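PDB 3E79: high affinity transport system protein p37 from Mycoplasma hyorhinis, which is part of a high-affinity transport system, probably as its extracytoplasmic thiamine-binding lipoprotein. Local coordinates for residues Lys176-Ile181 and Met332-Val337. Numbering follows the deposited sequence.
Sequences KEINKI and MEALIV. With I3C (5-amino-2,4,6-triiodobenzene-1,3-dicarboxylic acid), chain B.
Asn179 on helix 170-184 grips the backbone of Ala334 with both ends of its amide. This joins the helix to strand 331-337, an outermost strand of a five-stranded mixed sheet in this periplasmic-binding-protein-like fold. The two segments run nearly antiparallel, at 165°. Ala334 N donates to Asn179 OD1 at 2.8 Å. The N-H comes in on a lone pair of OD1, in the plane of the Asn179 side-chain carbonyl. Asn179 ND2 returns a bond of 3.1 Å to Ala334 O, nearly in its own amide plane. The pair of bonds ties down both polar groups of one strand residue and fixes the amide flip. Strand 217-223 bonds to the neighbouring Glu333 and Leu335.

Ala334 also points its methyl at the helix. Ile178 CG2 packs against Ala334 CB at 4.1 Å. The CG1-CD1 branch of Ile178 reaches along the strand toward Val337, because CG1 stands anti to the carbonyl carbon (chi1 -74°). Glu333 CB lies beside Asn179 OD1, while its carboxylate forms a salt bridge with Lys232.

I2 of the bound I3C comes within 3.0 Å of Ala334 O, the oxygen that Asn179 ND2 also holds. The amino N13 of I3C donates to Leu335 O at 3.1 Å. Both residues are buried where Ile178 CD1 meets Val337 CG1 at 3.8 Å.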
ATOM      1  N   LYS A 176      -1.244  12.854  15.504  1.00 18.08           N
ATOM      2  CA  LYS A 176      -0.612  13.110  16.801  1.00 14.04           C
ATOM      3  C   LYS A 176      -0.157  11.814  17.435  1.00 15.99           C
ATOM      4  O   LYS A 176       0.910  11.756  18.052  1.00 16.57           O
ATOM      5  CB  LYS A 176      -1.594  13.901  17.686  1.00 14.02           C
ATOM      6  CG  LYS A 176      -1.804  15.285  17.070  1.00 20.10           C
ATOM      7  CD  LYS A 176      -2.846  16.141  17.758  1.00 27.10           C
ATOM      8  CE  LYS A 176      -2.352  17.584  17.851  1.00 27.50           C
ATOM      9  NZ  LYS A 176      -3.470  18.557  17.822  1.00 37.87           N
ATOM     10  N   GLU A 177      -0.931  10.734  17.291  1.00 14.44           N
ATOM     11  CA  GLU A 177      -0.489   9.448  17.844  1.00 19.20           C
ATOM     12  C   GLU A 177       0.789   8.970  17.150  1.00 17.24           C
ATOM     13  O   GLU A 177       1.700   8.452  17.792  1.00 17.96           O
ATOM     14  CB  GLU A 177      -1.547   8.364  17.693  1.00 17.61           C
ATOM     15  CG  GLU A 177      -2.854   8.449  18.442  1.00 26.84           C
ATOM     16  CD  GLU A 177      -3.687   7.194  18.187  1.00 49.47           C
ATOM     17  OE1 GLU A 177      -4.631   7.246  17.365  1.00 83.00           O
ATOM     18  OE2 GLU A 177      -3.417   6.131  18.787  1.00 44.53           O
ATOM     19  N   ILE A 178       0.845   9.125  15.816  1.00 12.39           N
ATOM     20  CA  ILE A 178       2.079   8.765  15.115  1.00  9.99           C
ATOM     21  C   ILE A 178       3.247   9.589  15.663  1.00 20.16           C
ATOM     22  O   ILE A 178       4.347   9.077  15.856  1.00 17.03           O
ATOM     23  CB  ILE A 178       1.954   8.965  13.597  1.00 14.44           C
ATOM     24  CG1 ILE A 178       1.086   7.901  12.905  1.00 16.08           C
ATOM     25  CG2 ILE A 178       3.317   9.053  12.908  1.00 11.30           C
ATOM     26  CD1 ILE A 178       0.538   8.345  11.562  1.00 17.97           C
ATOM     27  N   ASN A 179       3.081  10.881  15.937  1.00 14.63           N
ATOM     28  CA  ASN A 179       4.219  11.665  16.430  1.00 12.67           C
ATOM     29  C   ASN A 179       4.708  11.180  17.788  1.00 11.64           C
ATOM     30  O   ASN A 179       5.898  11.270  18.095  1.00 13.40           O
ATOM     31  CB  ASN A 179       3.835  13.152  16.504  1.00 15.31           C
ATOM     32  CG  ASN A 179       3.668  13.744  15.124  1.00 17.33           C
ATOM     33  OD1 ASN A 179       4.284  13.212  14.198  1.00 16.62           O
ATOM     34  ND2 ASN A 179       2.875  14.800  14.985  1.00 18.66           N
ATOM     35  N   LYS A 180       3.829  10.651  18.626  1.00 12.84           N
ATOM     36  CA  LYS A 180       4.260  10.095  19.908  1.00 15.77           C
ATOM     37  C   LYS A 180       5.242   8.946  19.718  1.00 26.83           C
ATOM     38  O   LYS A 180       6.186   8.806  20.490  1.00 20.52           O
ATOM     39  CB  LYS A 180       3.066   9.587  20.713  1.00 22.26           C
ATOM     40  CG  LYS A 180       2.216  10.669  21.357  1.00 46.20           C
ATOM     41  CD  LYS A 180       0.781  10.223  21.594  1.00 59.45           C
ATOM     42  CE  LYS A 180      -0.217  11.340  21.322  1.00 61.96           C
ATOM     43  NZ  LYS A 180      -1.594  10.838  21.050  1.00 56.04           N
ATOM     44  N   ILE A 181       4.992   8.146  18.686  1.00 21.28           N
ATOM     45  CA  ILE A 181       5.810   6.985  18.355  1.00 17.79           C
ATOM     46  C   ILE A 181       7.070   7.354  17.608  1.00 17.20           C
ATOM     47  O   ILE A 181       8.141   6.747  17.772  1.00 20.81           O
ATOM     48  CB  ILE A 181       4.976   5.999  17.490  1.00 26.67           C
ATOM     49  CG1 ILE A 181       4.073   5.087  18.323  1.00 33.04           C
ATOM     50  CG2 ILE A 181       5.852   5.182  16.554  1.00 26.48           C
ATOM     51  CD1 ILE A 181       2.870   4.582  17.557  1.00 37.97           C
ATOM     52  N   MET A 332      11.067  16.174  11.849  1.00 17.35           N
ATOM     53  CA  MET A 332      10.067  15.796  10.832  1.00 15.53           C
ATOM     54  C   MET A 332       8.888  15.213  11.571  1.00 21.23           C
ATOM     55  O   MET A 332       9.061  14.416  12.510  1.00 21.68           O
ATOM     56  CB  MET A 332      10.815  14.863   9.905  1.00 27.60           C
ATOM     57  CG  MET A 332      10.051  13.940   9.001  1.00 30.76           C
ATOM     58  SD  MET A 332      11.070  13.458   7.576  1.00 26.66           S
ATOM     59  CE  MET A 332       9.705  12.914   6.515  1.00 17.94           C
ATOM     60  N   GLU A 333       7.658  15.597  11.220  1.00 16.59           N
ATOM     61  CA  GLU A 333       6.542  15.052  11.983  1.00 19.25           C
ATOM     62  C   GLU A 333       5.305  14.963  11.089  1.00 13.66           C
ATOM     63  O   GLU A 333       5.322  15.606  10.035  1.00 16.51           O
ATOM     64  CB  GLU A 333       6.260  15.889  13.224  1.00 19.96           C
ATOM     65  CG  GLU A 333       5.645  17.246  12.981  1.00 22.17           C
ATOM     66  CD  GLU A 333       5.852  18.219  14.130  1.00 29.43           C
ATOM     67  OE1 GLU A 333       5.170  19.264  14.112  1.00 22.30           O
ATOM     68  OE2 GLU A 333       6.670  18.019  15.050  1.00 27.92           O
ATOM     69  N   ALA A 334       4.333  14.185  11.562  1.00 10.67           N
ATOM     70  CA  ALA A 334       3.097  14.002  10.813  1.00 13.29           C
ATOM     71  C   ALA A 334       2.160  15.181  11.025  1.00 12.47           C
ATOM     72  O   ALA A 334       1.994  15.655  12.156  1.00 20.55           O
ATOM     73  CB  ALA A 334       2.408  12.693  11.196  1.00 14.30           C
ATOM     74  N   LEU A 335       1.557  15.639   9.929  1.00  9.86           N
ATOM     75  CA  LEU A 335       0.580  16.719  10.028  1.00 13.61           C
ATOM     76  C   LEU A 335      -0.828  16.154  10.088  1.00 17.03           C
ATOM     77  O   LEU A 335      -1.637  16.530  10.935  1.00 14.39           O
ATOM     78  CB  LEU A 335       0.737  17.677   8.853  1.00 12.82           C
ATOM     79  CG  LEU A 335      -0.307  18.791   8.737  1.00 19.57           C
ATOM     80  CD1 LEU A 335      -0.027  19.865   9.774  1.00 15.49           C
ATOM     81  CD2 LEU A 335      -0.312  19.368   7.326  1.00 17.42           C
ATOM     82  N   ILE A 336      -1.119  15.245   9.160  1.00 14.78           N
ATOM     83  CA  ILE A 336      -2.441  14.621   9.079  1.00 12.98           C
ATOM     84  C   ILE A 336      -2.364  13.360   8.215  1.00 15.38           C
ATOM     85  O   ILE A 336      -1.450  13.249   7.394  1.00 14.23           O
ATOM     86  CB  ILE A 336      -3.456  15.613   8.501  1.00 13.96           C
ATOM     87  CG1 ILE A 336      -4.918  15.163   8.524  1.00 16.99           C
ATOM     88  CG2 ILE A 336      -3.051  15.981   7.070  1.00 17.00           C
ATOM     89  CD1 ILE A 336      -5.898  16.281   8.215  1.00 13.01           C
ATOM     90  N   VAL A 337      -3.268  12.409   8.384  1.00 14.99           N
ATOM     91  CA  VAL A 337      -3.270  11.229   7.500  1.00 16.08           C
ATOM     92  C   VAL A 337      -4.416  11.395   6.521  1.00 14.75           C
ATOM     93  O   VAL A 337      -5.075  12.439   6.510  1.00 17.22           O
ATOM     94  CB  VAL A 337      -3.350   9.919   8.282  1.00 14.47           C
ATOM     95  CG1 VAL A 337      -2.163   9.814   9.249  1.00 13.70           C
ATOM     96  CG2 VAL A 337      -4.651   9.788   9.066  1.00 11.06           C
TER
HETATM   97  I3  I3C B 500      -4.019  21.357  13.226  1.00 39.17           I
HETATM   98  I2  I3C B 500       0.479  17.502  14.036  1.00 26.70           I
HETATM   99  I1  I3C B 500      -0.366  21.915  18.007  1.00 45.15           I
HETATM  100  O8  I3C B 500      -3.868  22.615  16.392  1.00 42.18           O
HETATM  101  O9  I3C B 500      -2.184  23.723  15.405  1.00 31.93           O
HETATM  102  C10 I3C B 500       0.932  19.243  16.683  1.00 27.16           C
HETATM  103  N13 I3C B 500      -2.056  18.949  12.757  1.00 22.36           N
HETATM  104  C1  I3C B 500      -2.027  21.376  15.503  1.00 30.49           C
HETATM  105  C6  I3C B 500      -2.414  20.668  14.364  1.00 23.61           C
HETATM  106  C5  I3C B 500      -1.730  19.542  13.919  1.00 28.30           C
HETATM  107  C4  I3C B 500      -0.682  19.078  14.727  1.00 22.71           C
HETATM  108  C3  I3C B 500      -0.247  19.783  15.859  1.00 26.08           C
HETATM  109  C2  I3C B 500      -0.952  20.922  16.268  1.00 21.52           C
HETATM  110  C7  I3C B 500      -2.776  22.695  15.811  1.00 33.98           C
HETATM  111  O11 I3C B 500       2.064  19.733  16.514  1.00 32.95           O
HETATM  112  O12 I3C B 500       0.658  18.333  17.490  1.00 26.81           O